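Local coordinates for protein glucose-6-phosphate dehydrogenase (Trypanosoma cruzi, PDB 5AQ1) that catalyses the NADP-dependent oxidation of glucose 6-phosphate, the entry reaction of the pentose phosphate pathway, and is captured here with substrate and NADPH bound, at residues B[119-124]-B[156-161]; B[126-131]-B[142-147]; B[315-320]-B[328-333]. All coordinates share one frame; numbering follows the deposited sequence.

Interaction 1. Residues B[119-124]-B[156-161]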
loop_
_atom_site.group_PDB
_atom_site.type_symbol
_atom_site.label_atom_id
_atom_site.label_comp_id
_atom_site.label_asym_id
_atom_site.label_seq_id
_atom_site.Cartn_x
_atom_site.Cartn_y
_atom_site.Cartn_z
ATOM N N GLU B 119 -55.103 -5.558 -32.375
ATOM C CA GLU B 119 -55.412 -4.940 -33.667
ATOM C C GLU B 119 -54.571 -3.685 -33.891
ATOM O O GLU B 119 -54.161 -3.397 -35.013
ATOM C CB GLU B 119 -56.899 -4.575 -33.766
ATOM C CG GLU B 119 -57.856 -5.761 -33.793
ATOM C CD GLU B 119 -58.206 -6.306 -32.414
ATOM O OE1 GLU B 119 -57.815 -5.693 -31.391
ATOM O OE2 GLU B 119 -58.879 -7.359 -32.352
ATOM N N ASP B 120 -54.319 -2.948 -32.813
ATOM C CA ASP B 120 -53.551 -1.708 -32.882
ATOM C C ASP B 120 -52.043 -1.948 -33.011
ATOM O O ASP B 120 -51.341 -1.156 -33.645
ATOM C CB ASP B 120 -53.852 -0.833 -31.664
ATOM C CG ASP B 120 -55.287 -0.339 -31.641
ATOM O OD1 ASP B 120 -55.823 0.004 -32.716
ATOM O OD2 ASP B 120 -55.879 -0.280 -30.543
ATOM N N PHE B 121 -51.548 -3.030 -32.415
ATOM C CA PHE B 121 -50.147 -3.418 -32.580
ATOM C C PHE B 121 -49.885 -4.006 -33.967
ATOM O O PHE B 121 -48.765 -3.935 -34.474
ATOM C CB PHE B 121 -49.717 -4.395 -31.483
ATOM C CG PHE B 121 -49.662 -3.771 -30.119
ATOM C CD1 PHE B 121 -48.604 -2.944 -29.764
ATOM C CD2 PHE B 121 -50.677 -3.986 -29.198
ATOM C CE1 PHE B 121 -48.554 -2.355 -28.512
ATOM C CE2 PHE B 121 -50.632 -3.399 -27.944
ATOM C CZ PHE B 121 -49.568 -2.583 -27.602
ATOM N N ALA B 122 -50.917 -4.587 -34.572
ATOM C CA ALA B 122 -50.854 -5.001 -35.970
ATOM C C ALA B 122 -50.788 -3.775 -36.886
ATOM O O ALA B 122 -50.012 -3.756 -37.841
ATOM C CB ALA B 122 -52.056 -5.864 -36.326
ATOM N N ARG B 123 -51.606 -2.764 -36.596
ATOM C CA ARG B 123 -51.557 -1.495 -37.330
ATOM C C ARG B 123 -50.186 -0.839 -37.198
ATOM O O ARG B 123 -49.636 -0.339 -38.184
ATOM C CB ARG B 123 -52.641 -0.528 -36.838
ATOM C CG ARG B 123 -54.041 -0.861 -37.322
ATOM C CD ARG B 123 -55.113 -0.020 -36.639
ATOM N NE ARG B 123 -54.894 1.418 -36.810
ATOM C CZ ARG B 123 -54.555 2.278 -35.843
ATOM N NH1 ARG B 123 -54.387 1.882 -34.580
ATOM N NH2 ARG B 123 -54.385 3.562 -36.141
ATOM N N LEU B 124 -49.649 -0.838 -35.978
ATOM C CA LEU B 124 -48.316 -0.288 -35.704
ATOM C C LEU B 124 -47.249 -0.985 -36.544
ATOM O O LEU B 124 -46.419 -0.329 -37.176
ATOM C CB LEU B 124 -47.976 -0.421 -34.215
ATOM C CG LEU B 124 -46.579 0.013 -33.743
ATOM C CD1 LEU B 124 -46.278 1.456 -34.118
ATOM C CD2 LEU B 124 -46.438 -0.183 -32.240
ATOM N N VAL B 156 -46.739 -3.822 -18.960
ATOM C CA VAL B 156 -46.694 -5.240 -19.327
ATOM C C VAL B 156 -47.565 -5.525 -20.551
ATOM O O VAL B 156 -47.162 -6.278 -21.438
ATOM C CB VAL B 156 -47.114 -6.153 -18.152
ATOM C CG1 VAL B 156 -47.130 -7.614 -18.579
ATOM C CG2 VAL B 156 -46.173 -5.970 -16.962
ATOM N N GLY B 157 -48.748 -4.913 -20.596
ATOM C CA GLY B 157 -49.658 -5.041 -21.739
ATOM C C GLY B 157 -49.039 -4.581 -23.047
ATOM O O GLY B 157 -49.233 -5.212 -24.088
ATOM N N VAL B 158 -48.281 -3.489 -22.991
ATOM C CA VAL B 158 -47.596 -2.958 -24.170
ATOM C C VAL B 158 -46.463 -3.874 -24.603
ATOM O O VAL B 158 -46.269 -4.099 -25.795
ATOM C CB VAL B 158 -47.044 -1.542 -23.914
ATOM C CG1 VAL B 158 -46.163 -1.080 -25.068
ATOM C CG2 VAL B 158 -48.191 -0.568 -23.726
ATOM N N CYS B 159 -45.715 -4.394 -23.634
ATOM C CA CYS B 159 -44.653 -5.354 -23.917
ATOM C C CYS B 159 -45.205 -6.629 -24.567
ATOM O O CYS B 159 -44.592 -7.175 -25.482
ATOM C CB CYS B 159 -43.886 -5.696 -22.635
ATOM S SG CYS B 159 -42.892 -4.330 -21.979
ATOM N N ARG B 160 -46.366 -7.091 -24.105
ATOM C CA ARG B 160 -46.999 -8.281 -24.679
ATOM C C ARG B 160 -47.467 -8.050 -26.113
ATOM O O ARG B 160 -47.279 -8.906 -26.971
ATOM C CB ARG B 160 -48.171 -8.752 -23.812
ATOM C CG ARG B 160 -47.726 -9.518 -22.581
ATOM C CD ARG B 160 -48.890 -9.948 -21.705
ATOM N NE ARG B 160 -48.398 -10.519 -20.450
ATOM C CZ ARG B 160 -49.121 -10.690 -19.344
ATOM N NH1 ARG B 160 -50.404 -10.338 -19.302
ATOM N NH2 ARG B 160 -48.551 -11.217 -18.264
ATOM N N GLY B 161 -48.079 -6.894 -26.361
ATOM C CA GLY B 161 -48.546 -6.528 -27.698
ATOM C C GLY B 161 -47.414 -6.396 -28.699
ATOM O O GLY B 161 -47.512 -6.889 -29.823
#
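Phe121 and Gly161 form the centre of this helix-helix contact, their CA atoms 6.0 Å apart, where the segment axes approach to 10.6 Å and cross at -56°. Along 119-124, Asp120 comes first and serves its own helix: OD1 forms a salt bridge with NH1 of Arg123, at 3.0 Å, with weak hydrogen-bond geometry, while OD2 bonds to Ser114 OG. Phe121 follows and carries the contact. With CG anti to its carbonyl carbon (chi1 -68°), the ring is carried out to the opposite helix, one face over the CA of Gly161. That CA is 3.7 Å from the ring centroid and close to the ring normal, the geometry of a CH-pi contact. The far end of the ring reaches back one turn to Val158, where Phe121 CE1 lies 4.0 Å from the carbonyl O, and 4.4 Å from CG1. Arg123, two residues on, bonds through NH2 to Thr112 O. Helices 118-134 and 155-165 lie side by side in one helical layer on a face of the parallel, Rossmann-type sheet: Leu124 touches Val36, Leu69, Tyr71 and Met111 of strands 33-38, 67-72 and 108-112, and Val158 rests on Leu38.

Interaction 2. Residues B[126-131]-B[142-147]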
loop_
_atom_site.group_PDB
_atom_site.type_symbol
_atom_site.label_atom_id
_atom_site.label_comp_id
_atom_site.label_asym_id
_atom_site.label_seq_id
_atom_site.Cartn_x
_atom_site.Cartn_y
_atom_site.Cartn_z
ATOM N N GLU B 126 -47.610 -2.566 -39.350
ATOM C CA GLU B 126 -47.814 -2.249 -40.767
ATOM C C GLU B 126 -47.295 -0.868 -41.130
ATOM O O GLU B 126 -46.757 -0.666 -42.220
ATOM C CB GLU B 126 -49.299 -2.341 -41.120
ATOM C CG GLU B 126 -49.822 -3.764 -41.110
ATOM C CD GLU B 126 -51.332 -3.842 -41.082
ATOM O OE1 GLU B 126 -52.016 -2.890 -41.522
ATOM O OE2 GLU B 126 -51.839 -4.875 -40.598
ATOM N N ARG B 127 -47.483 0.082 -40.222
ATOM C CA ARG B 127 -46.976 1.428 -40.408
ATOM C C ARG B 127 -45.448 1.414 -40.437
ATOM O O ARG B 127 -44.829 2.115 -41.241
ATOM C CB ARG B 127 -47.482 2.331 -39.288
ATOM C CG ARG B 127 -47.053 3.781 -39.407
ATOM C CD ARG B 127 -47.534 4.425 -40.703
ATOM N NE ARG B 127 -47.779 5.851 -40.507
ATOM C CZ ARG B 127 -48.898 6.366 -39.994
ATOM N NH1 ARG B 127 -49.912 5.580 -39.629
ATOM N NH2 ARG B 127 -49.008 7.682 -39.847
ATOM N N ILE B 128 -44.854 0.603 -39.565
ATOM C CA ILE B 128 -43.407 0.414 -39.557
ATOM C C ILE B 128 -42.965 -0.241 -40.861
ATOM O O ILE B 128 -41.990 0.196 -41.472
ATOM C CB ILE B 128 -42.939 -0.435 -38.355
ATOM C CG1 ILE B 128 -43.157 0.329 -37.046
ATOM C CG2 ILE B 128 -41.464 -0.797 -38.491
ATOM C CD1 ILE B 128 -43.060 -0.529 -35.803
ATOM N N LEU B 129 -43.681 -1.280 -41.287
ATOM C CA LEU B 129 -43.374 -1.962 -42.549
ATOM C C LEU B 129 -43.357 -0.995 -43.732
ATOM O O LEU B 129 -42.463 -1.068 -44.574
ATOM C CB LEU B 129 -44.376 -3.087 -42.833
ATOM C CG LEU B 129 -44.218 -4.422 -42.097
ATOM C CD1 LEU B 129 -45.421 -5.318 -42.382
ATOM C CD2 LEU B 129 -42.917 -5.132 -42.456
ATOM N N ARG B 130 -44.350 -0.110 -43.799
ATOM C CA ARG B 130 -44.402 0.922 -44.842
ATOM C C ARG B 130 -43.149 1.783 -44.868
ATOM O O ARG B 130 -42.620 2.097 -45.934
ATOM C CB ARG B 130 -45.613 1.848 -44.659
ATOM C CG ARG B 130 -46.852 1.334 -45.358
ATOM C CD ARG B 130 -47.981 2.347 -45.336
ATOM N NE ARG B 130 -49.236 1.713 -45.725
ATOM C CZ ARG B 130 -50.058 1.075 -44.894
ATOM N NH1 ARG B 130 -49.786 0.978 -43.591
ATOM N NH2 ARG B 130 -51.173 0.525 -45.374
ATOM N N MET B 131 -42.703 2.185 -43.684
ATOM C CA MET B 131 -41.501 2.996 -43.545
ATOM C C MET B 131 -40.249 2.206 -43.930
ATOM O O MET B 131 -39.355 2.740 -44.586
ATOM C CB MET B 131 -41.377 3.526 -42.114
ATOM C CG MET B 131 -42.444 4.546 -41.734
ATOM S SD MET B 131 -42.492 4.898 -39.964
ATOM C CE MET B 131 -43.636 6.278 -39.941
ATOM N N GLY B 142 -35.344 -3.889 -41.480
ATOM C CA GLY B 142 -35.130 -2.668 -40.702
ATOM C C GLY B 142 -34.982 -2.929 -39.214
ATOM O O GLY B 142 -35.576 -3.867 -38.679
ATOM N N ASN B 143 -34.183 -2.096 -38.550
ATOM C CA ASN B 143 -34.004 -2.175 -37.102
ATOM C C ASN B 143 -35.056 -1.328 -36.397
ATOM O O ASN B 143 -35.361 -0.225 -36.842
ATOM C CB ASN B 143 -32.610 -1.692 -36.714
ATOM C CG ASN B 143 -31.509 -2.538 -37.322
ATOM O OD1 ASN B 143 -31.502 -3.762 -37.183
ATOM N ND2 ASN B 143 -30.569 -1.892 -38.000
ATOM N N ARG B 144 -35.594 -1.835 -35.294
ATOM C CA ARG B 144 -36.703 -1.183 -34.605
ATOM C C ARG B 144 -36.359 -0.893 -33.152
ATOM O O ARG B 144 -36.064 -1.810 -32.389
ATOM C CB ARG B 144 -37.944 -2.071 -34.663
ATOM C CG ARG B 144 -38.339 -2.481 -36.070
ATOM C CD ARG B 144 -39.630 -3.283 -36.080
ATOM N NE ARG B 144 -40.030 -3.656 -37.436
ATOM C CZ ARG B 144 -41.154 -4.298 -37.750
ATOM N NH1 ARG B 144 -42.018 -4.658 -36.808
ATOM N NH2 ARG B 144 -41.414 -4.582 -39.021
ATOM N N LEU B 145 -36.394 0.386 -32.774
ATOM C CA LEU B 145 -36.201 0.798 -31.382
ATOM C C LEU B 145 -37.528 1.294 -30.815
ATOM O O LEU B 145 -38.073 2.291 -31.284
ATOM C CB LEU B 145 -35.151 1.907 -31.291
ATOM C CG LEU B 145 -34.802 2.418 -29.887
ATOM C CD1 LEU B 145 -34.018 1.378 -29.112
ATOM C CD2 LEU B 145 -34.003 3.709 -29.972
ATOM N N PHE B 146 -38.045 0.588 -29.814
ATOM C CA PHE B 146 -39.287 0.978 -29.159
ATOM C C PHE B 146 -38.965 1.703 -27.861
ATOM O O PHE B 146 -38.376 1.116 -26.954
ATOM C CB PHE B 146 -40.152 -0.251 -28.874
ATOM C CG PHE B 146 -40.630 -0.954 -30.114
ATOM C CD1 PHE B 146 -41.666 -0.425 -30.866
ATOM C CD2 PHE B 146 -40.051 -2.146 -30.526
ATOM C CE1 PHE B 146 -42.112 -1.065 -32.010
ATOM C CE2 PHE B 146 -40.492 -2.793 -31.668
ATOM C CZ PHE B 146 -41.523 -2.252 -32.413
ATOM N N TYR B 147 -39.333 2.981 -27.787
ATOM C CA TYR B 147 -39.175 3.767 -26.564
ATOM C C TYR B 147 -40.506 3.796 -25.817
ATOM O O TYR B 147 -41.478 4.372 -26.305
ATOM C CB TYR B 147 -38.719 5.197 -26.883
ATOM C CG TYR B 147 -38.041 5.891 -25.713
ATOM C CD1 TYR B 147 -38.730 6.146 -24.526
ATOM C CD2 TYR B 147 -36.709 6.296 -25.793
ATOM C CE1 TYR B 147 -38.117 6.775 -23.456
ATOM C CE2 TYR B 147 -36.088 6.929 -24.728
ATOM C CZ TYR B 147 -36.798 7.163 -23.562
ATOM O OH TYR B 147 -36.191 7.788 -22.500
#
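Ile128 and Arg144, with CA atoms 8.5 Å apart, mark where helix 126-131 passes over strand 143-147. The axes of the two segments come within 10.7 Å, and their N-to-C directions make an angle of 136°, so the helix runs roughly against the strand, on a slant. At that spacing the backbones do not meet, and side chains fill the gap.

Ile128 supplies two branches. Its CG2, anti to the backbone N, sits over one face of the Arg144 guanidinium, nearer the rim than the centre, with CG2 3.4 Å from NE. The other branch, CG1, extends past it (chi2 165°) and brings CD1 to 3.9 Å from CE1 of Phe146, meeting that ring at an oblique angle. Leu129 works at a different place: its CD2 approaches the edge of the guanidinium near its plane, 3.8 Å from NH2.

This is the helix-to-sheet layer of a beta-alpha-beta crossover in the Rossmann-type coenzyme domain. Helix 118-134 connects strand 108-112 to strand 143-148, which lie at positions separated by two strands in the parallel sheet, and Ile128 accordingly also touches Thr34 and Val36 of strand 33-38, one of the two in between.

Arg144 is buried, yet its polar end is satisfied: NE forms a salt bridge with Glu132 OE2, and NH1 bonds to Asn125 OD1 and weakly to Ala166 O. These partners probably limit rotation of the guanidinium, with the negative charge of Glu132 probably helping to stabilise the cation. On the other side of the strand, Leu145 and Tyr147 pack against helix 441-451, through Leu450 for the former and Tyr442 and Ile446 for the latter.

Interaction 3. Residues B[315-320]-B[328-333]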
loop_
_atom_site.group_PDB
_atom_site.type_symbol
_atom_site.label_atom_id
_atom_site.label_comp_id
_atom_site.label_asym_id
_atom_site.label_seq_id
_atom_site.Cartn_x
_atom_site.Cartn_y
_atom_site.Cartn_z
ATOM N N LEU B 315 -34.850 10.604 8.155
ATOM C CA LEU B 315 -35.867 10.912 7.157
ATOM C C LEU B 315 -36.446 12.296 7.392
ATOM O O LEU B 315 -36.480 12.782 8.527
ATOM C CB LEU B 315 -36.991 9.874 7.211
ATOM C CG LEU B 315 -36.898 8.672 6.270
ATOM C CD1 LEU B 315 -35.473 8.186 6.067
ATOM C CD2 LEU B 315 -37.778 7.552 6.799
ATOM N N GLY B 316 -36.917 12.916 6.314
ATOM C CA GLY B 316 -37.530 14.234 6.386
ATOM C C GLY B 316 -38.684 14.412 5.418
ATOM O O GLY B 316 -38.741 13.766 4.372
ATOM N N GLN B 317 -39.599 15.306 5.782
ATOM C CA GLN B 317 -40.755 15.663 4.957
ATOM C C GLN B 317 -40.931 17.175 5.045
ATOM O O GLN B 317 -41.117 17.708 6.142
ATOM C CB GLN B 317 -42.002 14.945 5.479
ATOM C CG GLN B 317 -43.250 15.112 4.634
ATOM C CD GLN B 317 -44.481 14.568 5.332
ATOM O OE1 GLN B 317 -44.994 15.182 6.266
ATOM N NE2 GLN B 317 -44.961 13.411 4.885
ATOM N N TYR B 318 -40.870 17.867 3.909
ATOM C CA TYR B 318 -40.808 19.334 3.936
ATOM C C TYR B 318 -42.134 19.993 4.325
ATOM O O TYR B 318 -43.212 19.517 3.969
ATOM C CB TYR B 318 -40.256 19.921 2.620
ATOM C CG TYR B 318 -41.185 19.908 1.420
ATOM C CD1 TYR B 318 -42.068 20.957 1.181
ATOM C CD2 TYR B 318 -41.141 18.867 0.495
ATOM C CE1 TYR B 318 -42.903 20.954 0.074
ATOM C CE2 TYR B 318 -41.967 18.856 -0.613
ATOM C CZ TYR B 318 -42.847 19.901 -0.818
ATOM O OH TYR B 318 -43.671 19.889 -1.917
ATOM N N THR B 319 -42.019 21.077 5.086
ATOM C CA THR B 319 -43.145 21.909 5.473
ATOM C C THR B 319 -43.042 23.233 4.721
ATOM O O THR B 319 -42.080 23.458 3.983
ATOM C CB THR B 319 -43.139 22.183 6.989
ATOM O OG1 THR B 319 -41.907 22.813 7.362
ATOM C CG2 THR B 319 -43.301 20.885 7.768
ATOM N N ALA B 320 -44.031 24.102 4.918
ATOM C CA ALA B 320 -44.072 25.412 4.260
ATOM C C ALA B 320 -42.797 26.224 4.501
ATOM O O ALA B 320 -42.219 26.187 5.592
ATOM C CB ALA B 320 -45.290 26.197 4.727
ATOM N N GLY B 328 -46.301 23.589 2.212
ATOM C CA GLY B 328 -45.742 22.333 2.699
ATOM C C GLY B 328 -46.166 21.125 1.884
ATOM O O GLY B 328 -47.064 21.209 1.039
ATOM N N TYR B 329 -45.505 19.999 2.141
ATOM C CA TYR B 329 -45.819 18.742 1.468
ATOM C C TYR B 329 -47.250 18.302 1.774
ATOM O O TYR B 329 -47.966 17.853 0.880
ATOM C CB TYR B 329 -44.830 17.638 1.876
ATOM C CG TYR B 329 -45.121 16.316 1.206
ATOM C CD1 TYR B 329 -44.730 16.084 -0.106
ATOM C CD2 TYR B 329 -45.807 15.305 1.873
ATOM C CE1 TYR B 329 -45.006 14.882 -0.734
ATOM C CE2 TYR B 329 -46.090 14.100 1.252
ATOM C CZ TYR B 329 -45.687 13.898 -0.050
ATOM O OH TYR B 329 -45.963 12.710 -0.672
ATOM N N LEU B 330 -47.657 18.441 3.036
ATOM C CA LEU B 330 -48.995 18.031 3.477
ATOM C C LEU B 330 -50.113 18.987 3.045
ATOM O O LEU B 330 -51.285 18.663 3.213
ATOM C CB LEU B 330 -49.027 17.856 5.001
ATOM C CG LEU B 330 -48.154 16.734 5.576
ATOM C CD1 LEU B 330 -48.016 16.874 7.084
ATOM C CD2 LEU B 330 -48.705 15.360 5.218
ATOM N N ASP B 331 -49.762 20.157 2.509
ATOM C CA ASP B 331 -50.761 21.092 1.969
ATOM C C ASP B 331 -51.158 20.759 0.527
ATOM O O ASP B 331 -52.152 21.283 0.025
ATOM C CB ASP B 331 -50.255 22.538 2.047
ATOM C CG ASP B 331 -49.986 22.992 3.472
ATOM O OD1 ASP B 331 -50.561 22.405 4.415
ATOM O OD2 ASP B 331 -49.192 23.944 3.648
ATOM N N ASP B 332 -50.379 19.909 -0.143
ATOM C CA ASP B 332 -50.729 19.441 -1.482
ATOM C C ASP B 332 -52.027 18.642 -1.381
ATOM O O ASP B 332 -52.064 17.627 -0.691
ATOM C CB ASP B 332 -49.593 18.575 -2.057
ATOM C CG ASP B 332 -49.913 17.995 -3.434
ATOM O OD1 ASP B 332 -50.923 18.384 -4.054
ATOM O OD2 ASP B 332 -49.138 17.140 -3.904
ATOM N N PRO B 333 -53.100 19.093 -2.063
ATOM C CA PRO B 333 -54.401 18.424 -1.913
ATOM C C PRO B 333 -54.450 16.939 -2.310
ATOM O O PRO B 333 -55.433 16.266 -1.997
ATOM C CB PRO B 333 -55.331 19.249 -2.821
ATOM C CG PRO B 333 -54.429 19.971 -3.760
ATOM C CD PRO B 333 -53.191 20.254 -2.968
HETATM O O HOH W 1 -45.689 22.160 -1.969
#
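The Tyr318 ring has Tyr329 over one face, with CB of Tyr329 almost on the ring normal, 4.0 Å from the centroid, a CH-pi contact. The Tyr329 ring turns its edge toward that same ring in an offset edge-to-face pair, centroids 5.9 Å apart and planes at 75°. At the edge of Tyr318, in its plane, a water lies 3.0 Å from OH and is bonded weakly to Gly328 O. Tyr329 is met obliquely by the Gln317 side chain, NE2 lying 3.7 Å from CD2; this amide nitrogen bonds to Ser339 O and Cys341 O. Leu330 CD1 touches Gln317 OE1, at 3.6 Å.

The backbone joins through Tyr329 N to Tyr318 O, 3.0 Å and 163°. With CG between the backbone N and the carbonyl carbon (chi1 75°), the Tyr318 ring lies over N, CA and CB of Tyr329. Each hydroxyl is anchored elsewhere, Tyr318 OH to Thr253 N and Tyr329 OH to Asp261 OD1.

Residues 328-331 form a type I beta turn, closed by Asp331 N to Gly328 O at 3.2 Å, with a second hydrogen bond between the same residues, Gly328 N to Asp331 OD2. The turn belongs to the loop connecting strands 313-319 and 344-349, folded back against the end of the former in the C-terminal domain's large mixed sheet.

How the interactions relate
Interactions 1 and 2 are neighbours, about 13 Å apart centre to centre, and share helix 118-134: its N-terminal part meets helix 155-165, and its later turns meet strand 143-148. Since that strand precedes helix 155-165 in the chain, interaction 2 is nested within the loop closed by interaction 1, and together they fix one helix against both the sheet and the next helix of the coenzyme-binding domain. Interaction 3 comes later, at the end of a strand of the mixed sheet, its centre about 40 Å from that of interaction 1 and about 45 Å from that of interaction 2. The nearest atoms are about 24 to 25 Å apart, so interaction 3 makes no direct contact with the other two; it belongs to the C-terminal domain.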